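Local coordinates for sialidase B (Streptococcus pneumoniae serotype 4, PDB 4XJW), which releases terminal sialic acids from oligosaccharides, glycoproteins and glycolipids by cleaving their glycosidic bonds, acting as an intramolecular trans-sialidase, at residues I208-V219 against Y615-N623; S291-I302 against G457-F468. The protein carries 1 engineered substitution. All coordinates share one frame; numbering follows the deposited sequence.

The four segments occur along the chain in the order 208-219, 291-302, 457-468, 615-623, so contact 2 is nested inside the loop that contact 1 closes. Both belong to the six-bladed beta-propeller expected of a family 33 sialidase, and their centres lie about 14 Å apart. Contact 1 brings the first blade against the last, whereas contact 2 fuses two consecutive blades into a single mixed sheet. They meet directly where Ser215 N approaches Glu294 OE1, a probable hydrogen bond, and where Tyr212 packs on Ile292. The inhibitor OPX spans this region, lodged against contact 1 and touching Lys461 of contact 2, so its pocket draws on residues of more than one blade.

Contact 1: residues I208-V219 against Y615-N623; sequences IPTLYTLSSGRV and YSAITELPN. With OPX ((1s,3R,4S)-1-[(cyclohexylamino)methyl]-3,4-dihydroxycyclopentanesulfonic acid), chain B.
Thr619, Thr213 and Glu620 form a directed chain of hydrogen bonds across two parallel strands that share no backbone bond. Thr619 OG1 donates to Thr213 OG1 (2.9 Å), which in turn donates to Glu620 O (2.7 Å) from above the carbonyl plane. The inhibitor OPX extends the chain: its hydroxyl OAD accepts from Thr213 N (3.0 Å) and gives a weak bond to Thr619 OG1. Thr619 swings its hydroxyl away from its own backbone N (chi1 -158°), within reach of both Thr213 and the ligand. Tyr212 supports the ligand differently, the inhibitor's CAP lying 3.7 Å above the centre of one ring face.

Further back the join is apolar. Ala617 CB nestles 3.5 Å from Thr210 CA, with Leu211 and Pro209 beside it, and a water bridges Pro209 O and Ser616 O. Ile208 and Tyr615 lie side by side, CD1 to CD2 3.6 Å. Tyr615, the nucleophile by similarity, hydrogen-bonds through OH to Glu503. At the other end, Pro622 CG rests on Gly217 O and Val219 CG2 meets Leu621 CD2. Strand 205-213 pairs with strand 219-226, strand 616-620 with strand 626-631, and Gln456 of strand 451-459 also bonds OPX.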
loop_
_atom_site.group_PDB
_atom_site.type_symbol
_atom_site.label_atom_id
_atom_site.label_comp_id
_atom_site.label_asym_id
_atom_site.label_seq_id
_atom_site.Cartn_x
_atom_site.Cartn_y
_atom_site.Cartn_z
ATOM N N ILE A 208 0.707 -1.951 -2.322
ATOM C CA ILE A 208 1.270 -3.132 -2.979
ATOM C C ILE A 208 2.722 -3.433 -2.551
ATOM O O ILE A 208 3.635 -3.410 -3.372
ATOM C CB ILE A 208 1.211 -3.043 -4.534
ATOM C CG1 ILE A 208 -0.050 -2.331 -5.040
ATOM C CG2 ILE A 208 1.248 -4.433 -5.132
ATOM C CD1 ILE A 208 -1.363 -2.982 -4.610
ATOM N N PRO A 209 2.932 -3.735 -1.265
ATOM C CA PRO A 209 4.283 -3.984 -0.745
ATOM C C PRO A 209 4.816 -5.346 -1.153
ATOM O O PRO A 209 4.047 -6.302 -1.334
ATOM C CB PRO A 209 4.068 -3.990 0.765
ATOM C CG PRO A 209 2.633 -4.439 0.936
ATOM C CD PRO A 209 1.904 -3.809 -0.209
ATOM N N THR A 210 6.141 -5.440 -1.259
ATOM C CA THR A 210 6.833 -6.712 -1.471
ATOM C C THR A 210 8.021 -6.789 -0.510
ATOM O O THR A 210 8.492 -5.763 -0.001
ATOM C CB THR A 210 7.323 -6.911 -2.924
ATOM O OG1 THR A 210 8.558 -6.210 -3.118
ATOM C CG2 THR A 210 6.273 -6.426 -3.949
ATOM N N LEU A 211 8.469 -8.017 -0.243
ATOM C CA LEU A 211 9.692 -8.280 0.530
ATOM C C LEU A 211 10.377 -9.491 -0.066
ATOM O O LEU A 211 9.722 -10.403 -0.532
ATOM C CB LEU A 211 9.344 -8.587 1.993
ATOM C CG LEU A 211 8.860 -7.475 2.919
ATOM C CD1 LEU A 211 8.379 -8.055 4.251
ATOM C CD2 LEU A 211 9.952 -6.439 3.133
ATOM N N TYR A 212 11.703 -9.515 -0.026
ATOM C CA TYR A 212 12.453 -10.644 -0.546
ATOM C C TYR A 212 13.808 -10.665 0.142
ATOM O O TYR A 212 14.468 -9.626 0.266
ATOM C CB TYR A 212 12.661 -10.485 -2.052
ATOM C CG TYR A 212 13.138 -11.733 -2.768
ATOM C CD1 TYR A 212 14.475 -12.123 -2.726
ATOM C CD2 TYR A 212 12.257 -12.509 -3.494
ATOM C CE1 TYR A 212 14.912 -13.259 -3.395
ATOM C CE2 TYR A 212 12.679 -13.640 -4.166
ATOM C CZ TYR A 212 14.003 -14.008 -4.118
ATOM O OH TYR A 212 14.401 -15.140 -4.792
ATOM N N THR A 213 14.223 -11.846 0.583
ATOM C CA THR A 213 15.489 -11.982 1.301
ATOM C C THR A 213 16.557 -12.455 0.325
ATOM O O THR A 213 16.461 -13.546 -0.240
ATOM C CB THR A 213 15.351 -12.968 2.457
ATOM O OG1 THR A 213 14.316 -12.508 3.335
ATOM C CG2 THR A 213 16.662 -13.091 3.234
ATOM N N LEU A 214 17.566 -11.607 0.132
ATOM C CA LEU A 214 18.663 -11.890 -0.794
ATOM C C LEU A 214 19.695 -12.818 -0.161
ATOM O O LEU A 214 19.745 -12.981 1.069
ATOM C CB LEU A 214 19.328 -10.585 -1.265
ATOM C CG LEU A 214 18.360 -9.570 -1.892
ATOM C CD1 LEU A 214 19.132 -8.299 -2.259
ATOM C CD2 LEU A 214 17.693 -10.164 -3.120
ATOM N N SER A 215 20.500 -13.443 -1.016
ATOM C CA SER A 215 21.509 -14.400 -0.548
ATOM C C SER A 215 22.549 -13.769 0.385
ATOM O O SER A 215 23.110 -14.443 1.268
ATOM C CB SER A 215 22.180 -15.085 -1.735
ATOM O OG SER A 215 22.979 -14.194 -2.488
ATOM N N SER A 216 22.809 -12.480 0.205
ATOM C CA SER A 216 23.764 -11.789 1.068
ATOM C C SER A 216 23.193 -11.548 2.463
ATOM O O SER A 216 23.919 -11.153 3.373
ATOM C CB SER A 216 24.149 -10.445 0.460
ATOM O OG SER A 216 23.013 -9.585 0.501
ATOM N N GLY A 217 21.880 -11.732 2.625
ATOM C CA GLY A 217 21.210 -11.423 3.882
ATOM C C GLY A 217 20.499 -10.077 3.854
ATOM O O GLY A 217 19.718 -9.745 4.758
ATOM N N ARG A 218 20.797 -9.285 2.832
ATOM C CA ARG A 218 20.055 -8.045 2.602
ATOM C C ARG A 218 18.593 -8.374 2.305
ATOM O O ARG A 218 18.300 -9.294 1.553
ATOM C CB ARG A 218 20.673 -7.240 1.457
ATOM C CG ARG A 218 19.857 -6.010 1.055
ATOM C CD ARG A 218 20.623 -5.145 0.055
ATOM N NE ARG A 218 21.752 -4.461 0.680
ATOM C CZ ARG A 218 22.578 -3.640 0.039
ATOM N NH1 ARG A 218 22.411 -3.394 -1.255
ATOM N NH2 ARG A 218 23.576 -3.063 0.697
ATOM N N VAL A 219 17.687 -7.637 2.930
ATOM C CA VAL A 219 16.259 -7.809 2.678
ATOM C C VAL A 219 15.812 -6.621 1.832
ATOM O O VAL A 219 16.077 -5.470 2.190
ATOM C CB VAL A 219 15.462 -7.861 3.995
ATOM C CG1 VAL A 219 13.972 -8.036 3.704
ATOM C CG2 VAL A 219 15.961 -9.008 4.866
ATOM N N TYR A 615 -3.386 -6.005 1.202
ATOM C CA TYR A 615 -2.264 -6.662 0.553
ATOM C C TYR A 615 -1.088 -6.754 1.519
ATOM O O TYR A 615 -0.931 -5.920 2.428
ATOM C CB TYR A 615 -1.824 -5.945 -0.727
ATOM C CG TYR A 615 -2.702 -6.157 -1.934
ATOM C CD1 TYR A 615 -4.086 -6.236 -1.822
ATOM C CD2 TYR A 615 -2.152 -6.228 -3.205
ATOM C CE1 TYR A 615 -4.883 -6.401 -2.949
ATOM C CE2 TYR A 615 -2.941 -6.392 -4.325
ATOM C CZ TYR A 615 -4.304 -6.459 -4.189
ATOM O OH TYR A 615 -5.101 -6.612 -5.308
ATOM N N SER A 616 -0.271 -7.777 1.319
ATOM C CA SER A 616 0.796 -8.051 2.256
ATOM C C SER A 616 1.997 -8.707 1.613
ATOM O O SER A 616 1.929 -9.317 0.543
ATOM C CB SER A 616 0.271 -8.916 3.398
ATOM O OG SER A 616 -0.010 -10.231 2.931
ATOM N N ALA A 617 3.122 -8.563 2.310
ATOM C CA ALA A 617 4.378 -9.171 1.921
ATOM C C ALA A 617 4.971 -9.862 3.141
ATOM O O ALA A 617 5.017 -9.279 4.240
ATOM C CB ALA A 617 5.320 -8.097 1.383
ATOM N N ILE A 618 5.421 -11.104 2.960
ATOM C CA ILE A 618 6.133 -11.792 4.031
ATOM C C ILE A 618 7.456 -12.384 3.570
ATOM O O ILE A 618 7.593 -12.856 2.440
ATOM C CB ILE A 618 5.270 -12.878 4.717
ATOM C CG1 ILE A 618 4.773 -13.923 3.711
ATOM C CG2 ILE A 618 4.105 -12.236 5.495
ATOM C CD1 ILE A 618 4.093 -15.105 4.402
ATOM N N THR A 619 8.445 -12.349 4.448
ATOM C CA THR A 619 9.692 -13.027 4.138
ATOM C C THR A 619 10.370 -13.500 5.401
ATOM O O THR A 619 10.233 -12.882 6.458
ATOM C CB THR A 619 10.620 -12.161 3.247
ATOM O OG1 THR A 619 11.546 -13.013 2.570
ATOM C CG2 THR A 619 11.387 -11.091 4.064
ATOM N N GLU A 620 11.079 -14.619 5.290
ATOM C CA GLU A 620 11.927 -15.074 6.378
ATOM C C GLU A 620 13.193 -14.251 6.357
ATOM O O GLU A 620 13.910 -14.209 5.355
ATOM C CB GLU A 620 12.250 -16.563 6.234
ATOM C CG GLU A 620 13.094 -17.101 7.385
ATOM C CD GLU A 620 13.355 -18.585 7.283
ATOM O OE1 GLU A 620 12.859 -19.228 6.334
ATOM O OE2 GLU A 620 14.091 -19.110 8.155
ATOM N N LEU A 621 13.438 -13.564 7.464
ATOM C CA LEU A 621 14.662 -12.797 7.639
ATOM C C LEU A 621 15.809 -13.781 7.861
ATOM O O LEU A 621 15.582 -14.942 8.254
ATOM C CB LEU A 621 14.509 -11.820 8.808
ATOM C CG LEU A 621 13.243 -10.963 8.660
ATOM C CD1 LEU A 621 12.928 -10.201 9.925
ATOM C CD2 LEU A 621 13.363 -10.011 7.477
ATOM N N PRO A 622 17.044 -13.347 7.576
ATOM C CA PRO A 622 18.174 -14.271 7.724
ATOM C C PRO A 622 18.338 -14.823 9.136
ATOM O O PRO A 622 18.941 -15.887 9.286
ATOM C CB PRO A 622 19.382 -13.405 7.360
ATOM C CG PRO A 622 18.832 -12.367 6.442
ATOM C CD PRO A 622 17.456 -12.061 6.980
ATOM N N ASN A 623 17.813 -14.135 10.141
ATOM C CA ASN A 623 17.875 -14.627 11.513
ATOM C C ASN A 623 16.715 -15.547 11.892
ATOM O O ASN A 623 16.532 -15.875 13.064
ATOM C CB ASN A 623 17.966 -13.458 12.489
ATOM C CG ASN A 623 16.746 -12.565 12.442
ATOM O OD1 ASN A 623 15.791 -12.849 11.714
ATOM N ND2 ASN A 623 16.768 -11.480 13.215
HETATM C CAF OPX B . 16.851 -17.866 5.735
HETATM C CAG OPX B . 17.654 -18.656 4.743
HETATM C CAH OPX B . 16.325 -16.619 5.101
HETATM C CAI OPX B . 16.839 -18.971 3.524
HETATM C CAJ OPX B . 15.516 -16.901 3.868
HETATM C CAK OPX B . 15.188 -16.987 0.868
HETATM C CAL OPX B . 12.725 -17.362 0.282
HETATM C CAM OPX B . 14.001 -15.830 -1.049
HETATM C CAO OPX B . 11.827 -16.417 -0.429
HETATM C CAP OPX B . 12.655 -15.230 -0.673
HETATM C CAQ OPX B . 16.308 -17.727 2.883
HETATM C CAR OPX B . 14.107 -17.119 -0.248
HETATM N NAN OPX B . 15.471 -18.136 1.743
HETATM O OAA OPX B . 14.661 -19.702 -0.504
HETATM O OAB OPX B . 13.479 -18.633 -2.338
HETATM O OAC OPX B . 10.696 -16.126 0.315
HETATM O OAD OPX B . 12.814 -14.454 0.443
HETATM O OAE OPX B . 15.809 -18.160 -2.000
HETATM S SAS OPX B . 14.542 -18.480 -1.332
HETATM O O HOH W 1 3.675 -9.031 -1.544
#

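Contact 2: residues S291-I302 against G457-F468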
loop_
_atom_site.group_PDB
_atom_site.type_symbol
_atom_site.label_atom_id
_atom_site.label_comp_id
_atom_site.label_asym_id
_atom_site.label_seq_id
_atom_site.Cartn_x
_atom_site.Cartn_y
_atom_site.Cartn_z
ATOM N N SER A 291 7.144 -7.119 -8.543
ATOM C CA SER A 291 7.529 -8.443 -8.056
ATOM C C SER A 291 9.045 -8.593 -8.168
ATOM O O SER A 291 9.642 -8.126 -9.149
ATOM C CB SER A 291 6.826 -9.542 -8.861
ATOM O OG SER A 291 6.888 -10.768 -8.162
ATOM N N ILE A 292 9.660 -9.249 -7.179
ATOM C CA ILE A 292 11.122 -9.363 -7.091
ATOM C C ILE A 292 11.595 -10.817 -7.033
ATOM O O ILE A 292 10.950 -11.657 -6.408
ATOM C CB ILE A 292 11.649 -8.644 -5.836
ATOM C CG1 ILE A 292 11.484 -7.136 -5.969
ATOM C CG2 ILE A 292 13.131 -8.948 -5.610
ATOM C CD1 ILE A 292 11.734 -6.408 -4.648
ATOM N N VAL A 293 12.728 -11.108 -7.673
ATOM C CA VAL A 293 13.397 -12.386 -7.488
ATOM C C VAL A 293 14.898 -12.160 -7.574
ATOM O O VAL A 293 15.353 -11.161 -8.142
ATOM C CB VAL A 293 12.933 -13.401 -8.561
ATOM C CG1 VAL A 293 13.643 -13.124 -9.872
ATOM C CG2 VAL A 293 13.218 -14.824 -8.105
ATOM N N GLU A 294 15.673 -13.053 -6.970
ATOM C CA GLU A 294 17.126 -12.996 -7.138
ATOM C C GLU A 294 17.576 -14.149 -8.010
ATOM O O GLU A 294 17.108 -15.278 -7.840
ATOM C CB GLU A 294 17.854 -13.011 -5.795
ATOM C CG GLU A 294 19.379 -12.857 -5.935
ATOM C CD GLU A 294 20.063 -12.589 -4.606
ATOM O OE1 GLU A 294 19.856 -13.387 -3.673
ATOM O OE2 GLU A 294 20.789 -11.574 -4.497
ATOM N N ASP A 295 18.482 -13.862 -8.944
ATOM C CA ASP A 295 19.002 -14.870 -9.862
ATOM C C ASP A 295 20.348 -15.399 -9.395
ATOM O O ASP A 295 21.283 -14.628 -9.194
ATOM C CB ASP A 295 19.121 -14.284 -11.271
ATOM C CG ASP A 295 19.804 -15.229 -12.238
ATOM O OD1 ASP A 295 19.518 -16.445 -12.187
ATOM O OD2 ASP A 295 20.609 -14.740 -13.052
ATOM N N LYS A 296 20.455 -16.715 -9.235
ATOM C CA LYS A 296 21.719 -17.308 -8.800
ATOM C C LYS A 296 22.790 -17.262 -9.880
ATOM O O LYS A 296 23.971 -17.050 -9.588
ATOM C CB LYS A 296 21.504 -18.743 -8.320
ATOM C CG LYS A 296 20.936 -18.836 -6.920
ATOM C CD LYS A 296 20.657 -20.283 -6.535
ATOM C CE LYS A 296 19.602 -20.892 -7.439
ATOM N NZ LYS A 296 19.203 -22.257 -6.996
ATOM N N LYS A 297 22.390 -17.440 -11.133
ATOM C CA LYS A 297 23.360 -17.467 -12.226
ATOM C C LYS A 297 24.157 -16.165 -12.334
ATOM O O LYS A 297 25.384 -16.164 -12.194
ATOM C CB LYS A 297 22.677 -17.775 -13.560
ATOM C CG LYS A 297 23.661 -18.001 -14.702
ATOM C CD LYS A 297 22.947 -18.297 -16.007
ATOM C CE LYS A 297 22.188 -19.621 -15.955
ATOM N NZ LYS A 297 21.591 -19.980 -17.281
ATOM N N SER A 298 23.459 -15.064 -12.587
ATOM C CA SER A 298 24.103 -13.766 -12.765
ATOM C C SER A 298 24.381 -13.100 -11.425
ATOM O O SER A 298 25.256 -12.241 -11.323
ATOM C CB SER A 298 23.236 -12.838 -13.619
ATOM O OG SER A 298 21.999 -12.541 -12.977
ATOM N N GLY A 299 23.626 -13.485 -10.399
ATOM C CA GLY A 299 23.671 -12.790 -9.117
ATOM C C GLY A 299 22.813 -11.534 -9.084
ATOM O O GLY A 299 22.747 -10.872 -8.046
ATOM N N LYS A 300 22.167 -11.205 -10.209
ATOM C CA LYS A 300 21.355 -9.998 -10.308
ATOM C C LYS A 300 20.030 -10.140 -9.556
ATOM O O LYS A 300 19.493 -11.236 -9.387
ATOM C CB LYS A 300 21.062 -9.639 -11.771
ATOM C CG LYS A 300 22.285 -9.237 -12.595
ATOM C CD LYS A 300 21.877 -8.833 -14.006
ATOM C CE LYS A 300 23.093 -8.497 -14.864
ATOM N NZ LYS A 300 22.715 -8.208 -16.276
ATOM N N THR A 301 19.518 -9.017 -9.077
ATOM C CA THR A 301 18.158 -8.977 -8.569
ATOM C C THR A 301 17.310 -8.513 -9.731
ATOM O O THR A 301 17.700 -7.600 -10.469
ATOM C CB THR A 301 18.026 -7.986 -7.396
ATOM O OG1 THR A 301 18.966 -8.333 -6.375
ATOM C CG2 THR A 301 16.629 -8.024 -6.814
ATOM N N ILE A 302 16.161 -9.154 -9.912
ATOM C CA ILE A 302 15.281 -8.848 -11.027
ATOM C C ILE A 302 13.916 -8.385 -10.528
ATOM O O ILE A 302 13.297 -9.038 -9.690
ATOM C CB ILE A 302 15.147 -10.061 -11.947
ATOM C CG1 ILE A 302 16.521 -10.418 -12.526
ATOM C CG2 ILE A 302 14.117 -9.800 -13.030
ATOM C CD1 ILE A 302 16.525 -11.680 -13.359
ATOM N N GLY A 457 8.833 -13.297 -7.073
ATOM C CA GLY A 457 9.023 -14.338 -8.065
ATOM C C GLY A 457 9.661 -15.503 -7.329
ATOM O O GLY A 457 9.958 -15.400 -6.120
ATOM N N LEU A 458 9.875 -16.606 -8.037
ATOM C CA LEU A 458 10.410 -17.817 -7.415
ATOM C C LEU A 458 11.682 -18.281 -8.095
ATOM O O LEU A 458 11.711 -18.500 -9.305
ATOM C CB LEU A 458 9.372 -18.939 -7.478
ATOM C CG LEU A 458 9.828 -20.277 -6.885
ATOM C CD1 LEU A 458 9.919 -20.220 -5.379
ATOM C CD2 LEU A 458 8.851 -21.360 -7.298
ATOM N N ALA A 459 12.744 -18.379 -7.304
ATOM C CA ALA A 459 13.999 -18.958 -7.751
ATOM C C ALA A 459 14.049 -20.378 -7.244
ATOM O O ALA A 459 13.930 -20.636 -6.050
ATOM C CB ALA A 459 15.168 -18.166 -7.199
ATOM N N LEU A 460 14.215 -21.332 -8.143
ATOM C CA LEU A 460 14.210 -22.733 -7.728
ATOM C C LEU A 460 15.500 -23.129 -7.032
ATOM O O LEU A 460 16.570 -22.627 -7.364
ATOM C CB LEU A 460 13.942 -23.646 -8.915
ATOM C CG LEU A 460 12.498 -23.534 -9.392
ATOM C CD1 LEU A 460 12.223 -24.522 -10.480
ATOM C CD2 LEU A 460 11.540 -23.723 -8.222
ATOM N N LYS A 461 15.383 -24.032 -6.062
ATOM C CA LYS A 461 16.510 -24.435 -5.225
ATOM C C LYS A 461 17.625 -25.169 -5.974
ATOM O O LYS A 461 18.804 -24.925 -5.719
ATOM C CB LYS A 461 16.015 -25.301 -4.060
ATOM C CG LYS A 461 15.216 -24.549 -3.001
ATOM C CD LYS A 461 16.124 -24.004 -1.899
ATOM C CE LYS A 461 15.361 -23.122 -0.907
ATOM N NZ LYS A 461 14.298 -23.864 -0.172
ATOM N N SER A 462 17.263 -26.064 -6.892
ATOM C CA SER A 462 18.255 -26.931 -7.546
ATOM C C SER A 462 18.535 -26.605 -9.006
ATOM O O SER A 462 19.149 -27.402 -9.715
ATOM C CB SER A 462 17.834 -28.392 -7.457
ATOM O OG SER A 462 17.919 -28.880 -6.139
ATOM N N SER A 463 18.069 -25.454 -9.471
ATOM C CA SER A 463 18.382 -25.013 -10.826
ATOM C C SER A 463 18.424 -23.496 -10.852
ATOM O O SER A 463 18.165 -22.848 -9.836
ATOM C CB SER A 463 17.344 -25.517 -11.820
ATOM O OG SER A 463 16.134 -24.801 -11.669
ATOM N N ASN A 464 18.755 -22.930 -12.010
ATOM C CA ASN A 464 18.802 -21.481 -12.177
ATOM C C ASN A 464 17.481 -20.904 -12.679
ATOM O O ASN A 464 17.414 -19.742 -13.087
ATOM C CB ASN A 464 19.949 -21.085 -13.112
ATOM C CG ASN A 464 21.310 -21.291 -12.476
ATOM O OD1 ASN A 464 22.224 -21.863 -13.091
ATOM N ND2 ASN A 464 21.457 -20.836 -11.237
ATOM N N ARG A 465 16.432 -21.715 -12.641
ATOM C CA ARG A 465 15.140 -21.307 -13.172
ATOM C C ARG A 465 14.498 -20.198 -12.345
ATOM O O ARG A 465 14.453 -20.270 -11.115
ATOM C CB ARG A 465 14.191 -22.507 -13.268
ATOM C CG ARG A 465 12.767 -22.128 -13.663
ATOM C CD ARG A 465 12.008 -23.308 -14.210
ATOM N NE ARG A 465 12.456 -23.636 -15.562
ATOM C CZ ARG A 465 11.810 -24.462 -16.378
ATOM N NH1 ARG A 465 10.693 -25.044 -15.978
ATOM N NH2 ARG A 465 12.278 -24.697 -17.596
ATOM N N LEU A 466 14.001 -19.178 -13.040
ATOM C CA LEU A 466 13.193 -18.122 -12.436
ATOM C C LEU A 466 11.758 -18.187 -12.931
ATOM O O LEU A 466 11.508 -18.394 -14.122
ATOM C CB LEU A 466 13.756 -16.760 -12.805
ATOM C CG LEU A 466 15.245 -16.620 -12.533
ATOM C CD1 LEU A 466 15.716 -15.307 -13.116
ATOM C CD2 LEU A 466 15.530 -16.697 -11.030
ATOM N N ILE A 467 10.808 -18.007 -12.019
ATOM C CA ILE A 467 9.397 -17.991 -12.400
ATOM C C ILE A 467 8.681 -16.792 -11.799
ATOM O O ILE A 467 8.772 -16.541 -10.589
ATOM C CB ILE A 467 8.651 -19.261 -11.959
ATOM C CG1 ILE A 467 9.355 -20.518 -12.471
ATOM C CG2 ILE A 467 7.178 -19.222 -12.457
ATOM C CD1 ILE A 467 8.583 -21.799 -12.173
ATOM N N PHE A 468 7.936 -16.077 -12.638
ATOM C CA PHE A 468 7.042 -15.022 -12.162
ATOM C C PHE A 468 5.617 -15.378 -12.522
ATOM O O PHE A 468 5.315 -15.614 -13.691
ATOM C CB PHE A 468 7.393 -13.683 -12.804
ATOM C CG PHE A 468 8.580 -12.998 -12.181
ATOM C CD1 PHE A 468 8.423 -12.213 -11.043
ATOM C CD2 PHE A 468 9.839 -13.130 -12.742
ATOM C CE1 PHE A 468 9.501 -11.578 -10.467
ATOM C CE2 PHE A 468 10.937 -12.486 -12.180
ATOM C CZ PHE A 468 10.760 -11.706 -11.040
HETATM O O HOH W 2 18.742 -17.670 -14.653
HETATM O O HOH W 3 18.637 -18.558 -10.223
#
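Lys296 reaches from one hairpin turn into the next and grips two backbone carbonyls there. Its NZ donates to Leu460 O (2.7 Å), in the carbonyl plane, and to Ser463 O (3.1 Å), tilted 34° from that plane. A bend at chi3 (-63°) brings the ammonium group to the 460-463 turn, between the carbonyls of Leu460 and Ser463.

Asn464 packs beside the lysine stem. Its ND2 lies 3.6 Å from Lys296 CB, while its side chain crosses that of Lys297 at about a right angle, with OD1 against CE; the far end of Lys297 is bonded to Asp482. The backbone oxygen of Asn464 is tied to Asp295 OD1 through a water that donates to both. Asp295 OD2 meanwhile accepts from Ser298 N, an Asx motif, and from Ser298 OG, and it also bonds Ser484.

Phe468 anchors the buried end. Ser291 OG lies in the ring plane at the edge, 3.6 Å from CD1, and Val293 CG1 comes obliquely to 3.4 Å from CZ. The other branch of Val293, CG2, turns instead to Ala459 and Leu466, and Leu466 CD1 goes on to meet Ile302 CD1 at 3.7 Å.

Beside this core Gly457 N donates to Ile292 O (2.8 Å), a bond between the parallel strands 286-294 and 451-459. Through these two strands the antiparallel hairpins 286-308 and 451-472 are joined edge to edge, consistent with neighbouring blades of the family's beta-propeller.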